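GDP-perosamine synthase (Caulobacter crescentus, PDB 3BN1) catalyses the pyridoxal phosphate-dependent transfer of an amino group from L-glutamate to GDP-4-keto-6-deoxy-D-mannose, making GDP-perosamine for bacterial O-antigen. Local coordinates at residues T291-E296 with A340-V345; Q304-L309 with D346-P351. All coordinates share one frame; numbering follows the deposited sequence.

Contact 1 (T291-E296 with A340-V345); sequences TVRLGE and AEACGV. With NA (sodium ion), chain F.
Arg293 NE forms a salt bridge with Asp346 OD1, just past the end of 340-345, and this bond helps hold the arginine's head against Cys343. Arg293 NH2 reaches toward Asp346 OD2, which is consistent with a second prong of the same grip, while NH1 is hydrogen-bonded to the backbone oxygen of Pro109. With partners on all three nitrogens, the guanidinium has little freedom to turn about its last bonds. Cys343 SG stands over one of its faces, 3.4 Å above the plane and off its centre, and the closest atom of the arginine is Arg293 NH1, 3.5 Å from Cys343 SG. Ala342 approaches obliquely, its CB 3.6 Å from Arg293 NH2. The aliphatic stem explains how the head gets there: CD continues the chain with chi2 at 178°, then chi3 of 54° bends it. Strand 290-294 belongs to the four-stranded antiparallel sheet of the C-terminal part of this aminotransferase, and helix 338-346 meets it here through the strand's Arg293, the nearest CA atoms, those of Arg293 and Cys343, being 7.1 Å apart. Beyond the strand the chain turns into a sodium site, remote from the sulfur. Glu296 O binds the sodium ion at 2.5 Å, using its backbone carbonyl and not its carboxylate. Three waters and the backbone oxygen of Leu298 complete the ligands, water 2 being the most distant of the waters at 2.8 Å from sodium.

Contact 2 (Q304-L309 with D346-P351); sequences QVIKDL and DGLNLP
Val305 is the first residue of the helix segment to meet Leu348, with its CG1 3.9 Å from Leu348 CD2 and the two side chains crossing at a slant. Next comes Ile306, which runs past the leucine in the opposite direction and brings CG1 to 3.5 Å from Leu348 CD1, tighter than usual for two carbons. One turn on from Gln304, Asp308 lies on the side of the helix turned from the strand: Gln304 NE2 donates to Asp308 OD1 over 3.0 Å at 161°, in the plane of its own amide but from above the carboxylate plane. Leu309 is back on the strand-facing side and meets Leu348 tip to tip, CD1 lying 4.1 Å from Leu348 CD2. Leu348 thus serves all three helix residues with its two branches, CD1 for Ile306 and CD2 for Val305 and Leu309. Its CG stands anti to the backbone N (chi1 178°), which carries the fork out toward the helix. The axes of helix 304-309 and strand 347-350 come within 10.3 Å and run in roughly the same direction, inclined by 23°. An apolar layer thereby lays the helix on one face of the antiparallel sheet in the C-terminal part of this aminotransferase. Leu368 and Val371 of helix 358-371 cover Leu309, Val292 of strand 290-294 flanks Leu348, and Pro318 of strand 317-318 lies against Ile306.

The centres of the two contacts lie 11 Å apart, on the same antiparallel sheet, and their segments alternate along the chain: 291-296, 304-309, 340-345, 346-351. Strands 290-294 and 347-350 are neighbours in that sheet, probably hydrogen-bonded from Leu348 N to Val292 O (2.8 Å). Side-chain alternation along strand 290-294 separates the contacts: Arg293 serves helix 338-346, whereas Leu294 CD1 lies 3.7 Å from Val305 CG2. Contact 1 and contact 2 therefore place helices 338-346 and 302-311 on different faces of the sheet. Together they join two strands of the sheet with two helices, strand 317-318 lying between those helices in the chain, and the sodium is bound just after strand 290-294, at Glu296 and Leu298.

Contact 1 (T291-E296 with A340-V345)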
# COMPACT_ATOMS: atom_id res chain seq x y z
N THR A 291 -9.62 -27.68 4.07
CA THR A 291 -11.02 -27.30 3.94
C THR A 291 -11.98 -28.48 3.75
O THR A 291 -11.86 -29.22 2.79
CB THR A 291 -11.20 -26.19 2.80
OG1 THR A 291 -10.35 -25.05 3.03
CG2 THR A 291 -12.65 -25.67 2.63
N VAL A 292 -12.92 -28.67 4.68
CA VAL A 292 -13.91 -29.73 4.53
C VAL A 292 -15.26 -29.07 4.22
O VAL A 292 -15.42 -27.85 4.40
CB VAL A 292 -14.18 -30.55 5.84
CG1 VAL A 292 -13.02 -31.42 6.29
CG2 VAL A 292 -14.66 -29.70 6.99
N ARG A 293 -16.23 -29.88 3.77
CA ARG A 293 -17.59 -29.42 3.57
C ARG A 293 -18.34 -30.35 4.49
O ARG A 293 -18.11 -31.58 4.55
CB ARG A 293 -18.13 -29.48 2.12
CG ARG A 293 -17.20 -28.69 1.19
CD ARG A 293 -17.63 -28.75 -0.27
NE ARG A 293 -19.01 -28.33 -0.40
CZ ARG A 293 -19.75 -28.36 -1.51
NH1 ARG A 293 -19.22 -28.77 -2.66
NH2 ARG A 293 -21.03 -27.99 -1.47
N LEU A 294 -19.13 -29.70 5.33
CA LEU A 294 -19.90 -30.39 6.31
C LEU A 294 -20.86 -31.31 5.60
O LEU A 294 -21.38 -31.00 4.51
CB LEU A 294 -20.65 -29.41 7.21
CG LEU A 294 -19.69 -28.53 8.02
CD1 LEU A 294 -20.43 -28.21 9.28
CD2 LEU A 294 -18.32 -29.15 8.32
N GLY A 295 -21.13 -32.41 6.30
CA GLY A 295 -22.03 -33.44 5.82
C GLY A 295 -23.43 -32.87 5.77
O GLY A 295 -23.85 -32.10 6.66
N GLU A 296 -24.16 -33.23 4.73
CA GLU A 296 -25.49 -32.66 4.60
C GLU A 296 -26.43 -33.18 5.67
O GLU A 296 -27.44 -32.59 6.01
CB GLU A 296 -26.09 -32.97 3.24
CG GLU A 296 -25.12 -33.63 2.30
CD GLU A 296 -25.77 -34.14 1.00
OE1 GLU A 296 -26.69 -35.00 1.11
OE2 GLU A 296 -25.37 -33.70 -0.11
N ALA A 340 -20.87 -22.26 -6.03
CA ALA A 340 -20.22 -21.31 -5.10
C ALA A 340 -21.12 -21.07 -3.85
O ALA A 340 -20.64 -21.00 -2.71
CB ALA A 340 -20.00 -19.96 -5.85
N GLU A 341 -22.42 -20.94 -4.05
CA GLU A 341 -23.35 -20.73 -2.92
C GLU A 341 -23.34 -21.90 -1.96
O GLU A 341 -23.28 -21.69 -0.73
CB GLU A 341 -24.77 -20.54 -3.43
CG GLU A 341 -24.99 -19.18 -4.11
CD GLU A 341 -26.22 -19.17 -4.99
OE1 GLU A 341 -27.08 -20.09 -4.88
OE2 GLU A 341 -26.29 -18.29 -5.86
N ALA A 342 -23.37 -23.13 -2.52
CA ALA A 342 -23.35 -24.38 -1.72
C ALA A 342 -22.05 -24.47 -0.90
O ALA A 342 -22.05 -24.77 0.31
CB ALA A 342 -23.44 -25.64 -2.68
N CYS A 343 -20.93 -24.19 -1.56
CA CYS A 343 -19.65 -24.25 -0.88
C CYS A 343 -19.56 -23.23 0.23
O CYS A 343 -19.05 -23.53 1.30
CB CYS A 343 -18.49 -24.06 -1.81
SG CYS A 343 -18.29 -25.44 -2.98
N GLY A 344 -20.09 -22.04 -0.03
CA GLY A 344 -20.11 -20.99 0.97
C GLY A 344 -20.93 -21.39 2.19
O GLY A 344 -20.65 -20.97 3.32
N VAL A 345 -22.01 -22.12 1.95
CA VAL A 345 -22.88 -22.58 3.02
C VAL A 345 -22.23 -23.65 3.92
O VAL A 345 -22.21 -23.54 5.15
CB VAL A 345 -24.15 -23.18 2.39
CG1 VAL A 345 -24.94 -24.02 3.42
CG2 VAL A 345 -24.98 -22.06 1.82
NA NA F . -27.91 -30.46 7.29
O HOH W 1 -30.15 -31.41 7.80
O HOH W 2 -27.68 -28.03 8.74
O HOH W 3 -25.30 -30.20 6.79

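Contact 2 (Q304-L309 with D346-P351)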
# COMPACT_ATOMS: atom_id res chain seq x y z
N GLN A 304 -22.59 -22.41 13.33
CA GLN A 304 -22.69 -22.90 14.71
C GLN A 304 -21.44 -23.75 15.09
O GLN A 304 -20.93 -23.63 16.17
CB GLN A 304 -23.96 -23.71 14.92
CG GLN A 304 -24.26 -23.98 16.40
CD GLN A 304 -24.34 -22.66 17.22
OE1 GLN A 304 -25.11 -21.79 16.89
NE2 GLN A 304 -23.52 -22.53 18.27
N VAL A 305 -20.97 -24.62 14.20
CA VAL A 305 -19.77 -25.42 14.41
C VAL A 305 -18.59 -24.50 14.68
O VAL A 305 -17.83 -24.75 15.60
CB VAL A 305 -19.44 -26.21 13.10
CG1 VAL A 305 -17.99 -26.75 13.12
CG2 VAL A 305 -20.50 -27.32 12.88
N ILE A 306 -18.48 -23.39 13.93
CA ILE A 306 -17.35 -22.47 14.14
C ILE A 306 -17.49 -21.91 15.55
O ILE A 306 -16.53 -21.85 16.32
CB ILE A 306 -17.34 -21.28 13.11
CG1 ILE A 306 -16.81 -21.73 11.74
CG2 ILE A 306 -16.39 -20.21 13.58
CD1 ILE A 306 -17.31 -20.87 10.54
N LYS A 307 -18.71 -21.56 15.93
CA LYS A 307 -18.83 -21.06 17.30
C LYS A 307 -18.53 -22.15 18.29
O LYS A 307 -17.98 -21.88 19.34
CB LYS A 307 -20.26 -20.60 17.60
CG LYS A 307 -20.60 -19.51 16.63
CD LYS A 307 -21.98 -19.01 16.81
CE LYS A 307 -22.35 -17.92 15.81
NZ LYS A 307 -23.85 -17.92 15.64
N ASP A 308 -18.95 -23.38 18.03
CA ASP A 308 -18.67 -24.37 19.05
C ASP A 308 -17.19 -24.71 19.15
O ASP A 308 -16.66 -24.98 20.23
CB ASP A 308 -19.49 -25.61 18.78
CG ASP A 308 -20.98 -25.33 18.84
OD1 ASP A 308 -21.44 -24.31 19.44
OD2 ASP A 308 -21.73 -26.17 18.29
N LEU A 309 -16.52 -24.67 18.01
CA LEU A 309 -15.08 -24.96 18.03
C LEU A 309 -14.41 -23.86 18.83
O LEU A 309 -13.52 -24.09 19.63
CB LEU A 309 -14.52 -25.00 16.59
CG LEU A 309 -15.04 -26.14 15.69
CD1 LEU A 309 -14.74 -26.03 14.23
CD2 LEU A 309 -14.45 -27.49 16.21
N ASP A 346 -21.67 -24.67 3.29
CA ASP A 346 -21.14 -25.79 4.05
C ASP A 346 -19.60 -25.87 4.26
O ASP A 346 -19.11 -26.76 4.95
CB ASP A 346 -21.77 -27.12 3.50
CG ASP A 346 -21.17 -27.57 2.18
OD1 ASP A 346 -20.08 -27.10 1.81
OD2 ASP A 346 -21.78 -28.43 1.49
N GLY A 347 -18.86 -24.92 3.68
CA GLY A 347 -17.41 -24.94 3.70
C GLY A 347 -16.78 -24.51 5.00
O GLY A 347 -17.18 -23.50 5.55
N LEU A 348 -15.81 -25.27 5.49
CA LEU A 348 -15.14 -24.90 6.74
C LEU A 348 -13.63 -25.01 6.64
O LEU A 348 -13.12 -26.09 6.42
CB LEU A 348 -15.58 -25.83 7.87
CG LEU A 348 -14.91 -25.59 9.26
CD1 LEU A 348 -15.34 -24.19 9.80
CD2 LEU A 348 -15.30 -26.73 10.26
N ASN A 349 -12.90 -23.93 6.88
CA ASN A 349 -11.42 -24.00 6.85
C ASN A 349 -10.96 -24.42 8.23
O ASN A 349 -11.31 -23.71 9.17
CB ASN A 349 -10.83 -22.60 6.63
CG ASN A 349 -11.19 -22.04 5.30
OD1 ASN A 349 -11.60 -20.87 5.17
ND2 ASN A 349 -11.08 -22.89 4.29
N LEU A 350 -10.13 -25.46 8.32
CA LEU A 350 -9.68 -25.94 9.64
C LEU A 350 -8.23 -25.47 9.89
O LEU A 350 -7.51 -25.19 8.95
CB LEU A 350 -9.63 -27.48 9.58
CG LEU A 350 -10.97 -28.23 9.53
CD1 LEU A 350 -10.80 -29.77 9.46
CD2 LEU A 350 -11.73 -27.71 10.74
N PRO A 351 -7.77 -25.41 11.15
CA PRO A 351 -6.38 -24.99 11.41
C PRO A 351 -5.36 -25.78 10.55
O PRO A 351 -5.33 -27.03 10.49
CB PRO A 351 -6.15 -25.32 12.88
CG PRO A 351 -7.53 -25.24 13.49
CD PRO A 351 -8.50 -25.74 12.38